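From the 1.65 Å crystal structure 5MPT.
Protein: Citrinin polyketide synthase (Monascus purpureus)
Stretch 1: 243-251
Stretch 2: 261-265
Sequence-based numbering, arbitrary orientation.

Stretch 1 (243-251) SSSLIAAAR
Stretch 2 (261-265) KFKVV

A helix that starts at Ser244 and runs on past Arg251 packs against a strand that begins before Lys261 and includes Phe262. The two run nearly antiparallel, with 169° between their N-to-C directions and a closest axis approach of 8.1 Å. In the register, Ser244 lies beside Val264, CA to CA 5.9 Å, and Arg251 beside Phe262, CA to CA 6.3 Å. The contact buries 363 Å², both sides summed.

Ser243 precedes the helix as its N-cap, with phi/psi -89/121 and chi1 t. Its OG accepts from Leu246 N at 3.1 Å, satisfying an amide that the first helical turn leaves free. Its CB points away from the strand. Ser244 is at -75/-29; from Ser245 on, phi/psi stays near -61/-43. The backbone bonds run i+4 to i, from Ile247 N to Ser243 O at 3.3 Å through Arg251 N to Ile247 O at 2.7 Å.

Ser244 has chi1 at 28°, between wells. Its CB points sideways and lies 3.8 Å from Val264 CG2, a small side chain at the exposed edge of the contact. Val264 has chi1 t and phi/psi -79/124. Ser245 (chi1 p) points away, and Leu246 (m, t) is out of reach.

Ile247 is buried and points toward the strand, with chi1 m and chi2 m. Its branched side chain reaches Phe262, Lys263 and Val264. CG2 meets Phe262 CB at 3.8 Å, CD1 reaches Lys263 O at 3.7 Å, and CG1 lies 4.5 Å from Val264 CG2. Lys263 itself points away, its side chain extended with all four chi angles t; its backbone has phi/psi -161/144.

Ala248 points away and Ala249 is out of reach. Ala250 is buried. Its CB, pointing sideways, lies 4.2 Å from Phe262 CE2, so the methyl packs beside the ring. Its carbonyl O is 3.4 Å from that same CE2.

Phe262 is the centre of the contact, with 115 Å² covered by the helix. It has phi/psi -132/135, chi1 m and chi2 80°, and its CB points toward the helix. Arg251 CA sits over one ring face, 3.6 Å from the ring centroid and 13° off the normal, a CH-pi contact.

Arg251 (t, t, m, chi4 -105°) is exposed, its CB points sideways, and it touches a crystal neighbour. Its long chain extends back along Phe262, bringing one guanidinium face over Phe262 CB, with NH2 3.6 Å from that CB. Arg251 NH2 also donates a weak hydrogen bond to Phe262 O, 3.4 Å at 131°. Lys261, at phi/psi -120/150 with chi1 to chi3 m and chi4 t, points away and does not touch the helix. Val265, phi/psi -140/131 and chi1 t, points away and is buried without touching the helix.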

ATOM      1  N   SER A 243       5.493 -13.814  -5.179  1.00 27.15           N
ATOM      2  CA  SER A 243       6.899 -14.103  -4.904  1.00 32.92           C
ATOM      3  C   SER A 243       7.059 -15.429  -4.167  1.00 38.48           C
ATOM      4  O   SER A 243       6.545 -15.595  -3.061  1.00 36.68           O
ATOM      5  CB  SER A 243       7.515 -12.974  -4.082  1.00 36.86           C
ATOM      6  OG  SER A 243       8.681 -13.412  -3.409  1.00 40.94           O
ATOM      7  N   SER A 244       7.799 -16.372  -4.759  1.00 43.65           N
ATOM      8  CA  SER A 244       7.964 -17.665  -4.091  1.00 46.43           C
ATOM      9  C   SER A 244       8.939 -17.578  -2.923  1.00 46.39           C
ATOM     10  O   SER A 244       8.814 -18.346  -1.961  1.00 47.42           O
ATOM     11  CB  SER A 244       8.436 -18.731  -5.080  1.00 48.05           C
ATOM     12  OG  SER A 244       9.179 -18.127  -6.119  1.00 48.10           O
ATOM     13  N   SER A 245       9.907 -16.662  -2.978  1.00 45.92           N
ATOM     14  CA  SER A 245      10.812 -16.491  -1.845  1.00 49.57           C
ATOM     15  C   SER A 245      10.060 -15.975  -0.623  1.00 52.25           C
ATOM     16  O   SER A 245      10.218 -16.500   0.485  1.00 57.08           O
ATOM     17  CB  SER A 245      11.963 -15.548  -2.210  1.00 52.28           C
ATOM     18  OG  SER A 245      11.512 -14.239  -2.492  1.00 55.20           O
ATOM     19  N   LEU A 246       9.228 -14.950  -0.804  1.00 47.37           N
ATOM     20  CA  LEU A 246       8.446 -14.441   0.325  1.00 41.15           C
ATOM     21  C   LEU A 246       7.548 -15.522   0.913  1.00 37.45           C
ATOM     22  O   LEU A 246       7.377 -15.588   2.134  1.00 35.70           O
ATOM     23  CB  LEU A 246       7.622 -13.226  -0.103  1.00 41.33           C
ATOM     24  CG  LEU A 246       8.446 -11.958  -0.388  1.00 42.18           C
ATOM     25  CD1 LEU A 246       7.580 -10.806  -0.862  1.00 43.19           C
ATOM     26  CD2 LEU A 246       9.222 -11.510   0.845  1.00 41.74           C
ATOM     27  N   ILE A 247       6.981 -16.396   0.072  1.00 37.31           N
ATOM     28  CA  ILE A 247       6.154 -17.483   0.597  1.00 40.47           C
ATOM     29  C   ILE A 247       7.008 -18.485   1.358  1.00 47.77           C
ATOM     30  O   ILE A 247       6.659 -18.906   2.467  1.00 51.95           O
ATOM     31  CB  ILE A 247       5.378 -18.166  -0.537  1.00 36.38           C
ATOM     32  CG1 ILE A 247       4.316 -17.213  -1.088  1.00 36.03           C
ATOM     33  CG2 ILE A 247       4.768 -19.497  -0.058  1.00 34.82           C
ATOM     34  CD1 ILE A 247       3.208 -16.865  -0.133  1.00 36.12           C
ATOM     35  N   ALA A 248       8.130 -18.901   0.770  1.00 51.42           N
ATOM     36  CA  ALA A 248       8.970 -19.888   1.437  1.00 55.80           C
ATOM     37  C   ALA A 248       9.402 -19.398   2.812  1.00 51.61           C
ATOM     38  O   ALA A 248       9.382 -20.160   3.786  1.00 49.39           O
ATOM     39  CB  ALA A 248      10.189 -20.205   0.578  1.00 62.94           C
ATOM     40  N   ALA A 249       9.800 -18.130   2.906  1.00 50.46           N
ATOM     41  CA  ALA A 249      10.111 -17.533   4.201  1.00 51.63           C
ATOM     42  C   ALA A 249       8.910 -17.582   5.144  1.00 52.65           C
ATOM     43  O   ALA A 249       9.044 -17.940   6.320  1.00 54.71           O
ATOM     44  CB  ALA A 249      10.562 -16.093   3.997  1.00 51.09           C
ATOM     45  N   ALA A 250       7.729 -17.206   4.647  1.00 50.63           N
ATOM     46  CA  ALA A 250       6.535 -17.196   5.482  1.00 51.16           C
ATOM     47  C   ALA A 250       6.170 -18.598   5.945  1.00 55.27           C
ATOM     48  O   ALA A 250       5.715 -18.783   7.082  1.00 57.88           O
ATOM     49  CB  ALA A 250       5.374 -16.570   4.715  1.00 48.28           C
ATOM     50  N   ARG A 251       6.346 -19.599   5.073  1.00 57.06           N
ATOM     51  CA  ARG A 251       6.067 -20.979   5.459  1.00 61.05           C
ATOM     52  C   ARG A 251       6.852 -21.356   6.706  1.00 56.91           C
ATOM     53  O   ARG A 251       6.333 -22.048   7.594  1.00 52.61           O
ATOM     54  CB  ARG A 251       6.400 -21.929   4.304  1.00 70.00           C
ATOM     55  CG  ARG A 251       5.776 -23.323   4.434  1.00 74.75           C
ATOM     56  CD  ARG A 251       6.132 -24.232   3.260  1.00 75.52           C
ATOM     57  NE  ARG A 251       6.048 -23.541   1.973  1.00 74.48           N
ATOM     58  CZ  ARG A 251       5.072 -23.695   1.080  1.00 74.46           C
ATOM     59  NH1 ARG A 251       5.111 -23.011  -0.058  1.00 72.51           N
ATOM     60  NH2 ARG A 251       4.063 -24.533   1.303  1.00 76.83           N
ATOM     61  N   LYS A 261      -2.116 -22.798   5.024  1.00 42.93           N
ATOM     62  CA  LYS A 261      -1.639 -23.272   3.741  1.00 43.22           C
ATOM     63  C   LYS A 261      -0.837 -22.123   3.133  1.00 37.66           C
ATOM     64  O   LYS A 261      -1.110 -20.952   3.413  1.00 35.80           O
ATOM     65  CB  LYS A 261      -2.802 -23.685   2.818  1.00 53.28           C
ATOM     66  CG  LYS A 261      -3.889 -24.592   3.456  1.00 62.76           C
ATOM     67  CD  LYS A 261      -3.388 -25.981   3.855  1.00 69.84           C
ATOM     68  CE  LYS A 261      -3.058 -26.858   2.654  1.00 75.62           C
ATOM     69  NZ  LYS A 261      -2.568 -28.210   3.066  1.00 79.45           N
ATOM     70  N   PHE A 262       0.173 -22.452   2.323  1.00 36.82           N
ATOM     71  CA  PHE A 262       1.023 -21.462   1.668  1.00 37.42           C
ATOM     72  C   PHE A 262       1.152 -21.801   0.185  1.00 36.54           C
ATOM     73  O   PHE A 262       1.402 -22.957  -0.166  1.00 41.31           O
ATOM     74  CB  PHE A 262       2.439 -21.420   2.279  1.00 40.48           C
ATOM     75  CG  PHE A 262       2.465 -21.176   3.747  1.00 44.81           C
ATOM     76  CD1 PHE A 262       2.227 -22.211   4.641  1.00 49.21           C
ATOM     77  CD2 PHE A 262       2.732 -19.914   4.243  1.00 41.93           C
ATOM     78  CE1 PHE A 262       2.250 -21.984   6.005  1.00 48.08           C
ATOM     79  CE2 PHE A 262       2.753 -19.693   5.592  1.00 40.33           C
ATOM     80  CZ  PHE A 262       2.513 -20.728   6.474  1.00 43.28           C
ATOM     81  N   LYS A 263       1.026 -20.796  -0.688  1.00 33.89           N
ATOM     82  CA  LYS A 263       0.997 -21.052  -2.126  1.00 36.08           C
ATOM     83  C   LYS A 263       1.313 -19.772  -2.905  1.00 34.75           C
ATOM     84  O   LYS A 263       0.944 -18.670  -2.484  1.00 33.34           O
ATOM     85  CB  LYS A 263      -0.371 -21.627  -2.561  1.00 43.86           C
ATOM     86  CG  LYS A 263      -0.468 -22.028  -4.048  1.00 58.27           C
ATOM     87  CD  LYS A 263      -1.853 -22.627  -4.429  1.00 67.82           C
ATOM     88  CE  LYS A 263      -1.906 -23.109  -5.900  1.00 70.75           C
ATOM     89  NZ  LYS A 263      -3.219 -23.723  -6.271  1.00 70.96           N
ATOM     90  N   VAL A 264       2.025 -19.931  -4.029  1.00 35.73           N
ATOM     91  CA  VAL A 264       2.261 -18.850  -4.987  1.00 35.88           C
ATOM     92  C   VAL A 264       1.020 -18.671  -5.852  1.00 34.97           C
ATOM     93  O   VAL A 264       0.571 -19.615  -6.515  1.00 37.34           O
ATOM     94  CB  VAL A 264       3.487 -19.160  -5.866  1.00 38.03           C
ATOM     95  CG1 VAL A 264       3.719 -18.042  -6.879  1.00 37.20           C
ATOM     96  CG2 VAL A 264       4.736 -19.365  -5.006  1.00 41.14           C
ATOM     97  N   VAL A 265       0.469 -17.459  -5.875  1.00 31.58           N
ATOM     98  CA  VAL A 265      -0.735 -17.174  -6.651  1.00 28.47           C
ATOM     99  C   VAL A 265      -0.579 -15.808  -7.294  1.00 26.69           C
ATOM    100  O   VAL A 265      -0.241 -14.830  -6.620  1.00 26.39           O
ATOM    101  CB  VAL A 265      -2.015 -17.211  -5.797  1.00 26.62           C
ATOM    102  CG1 VAL A 265      -3.223 -16.736  -6.624  1.00 23.02           C
ATOM    103  CG2 VAL A 265      -2.229 -18.593  -5.243  1.00 28.96           C
TER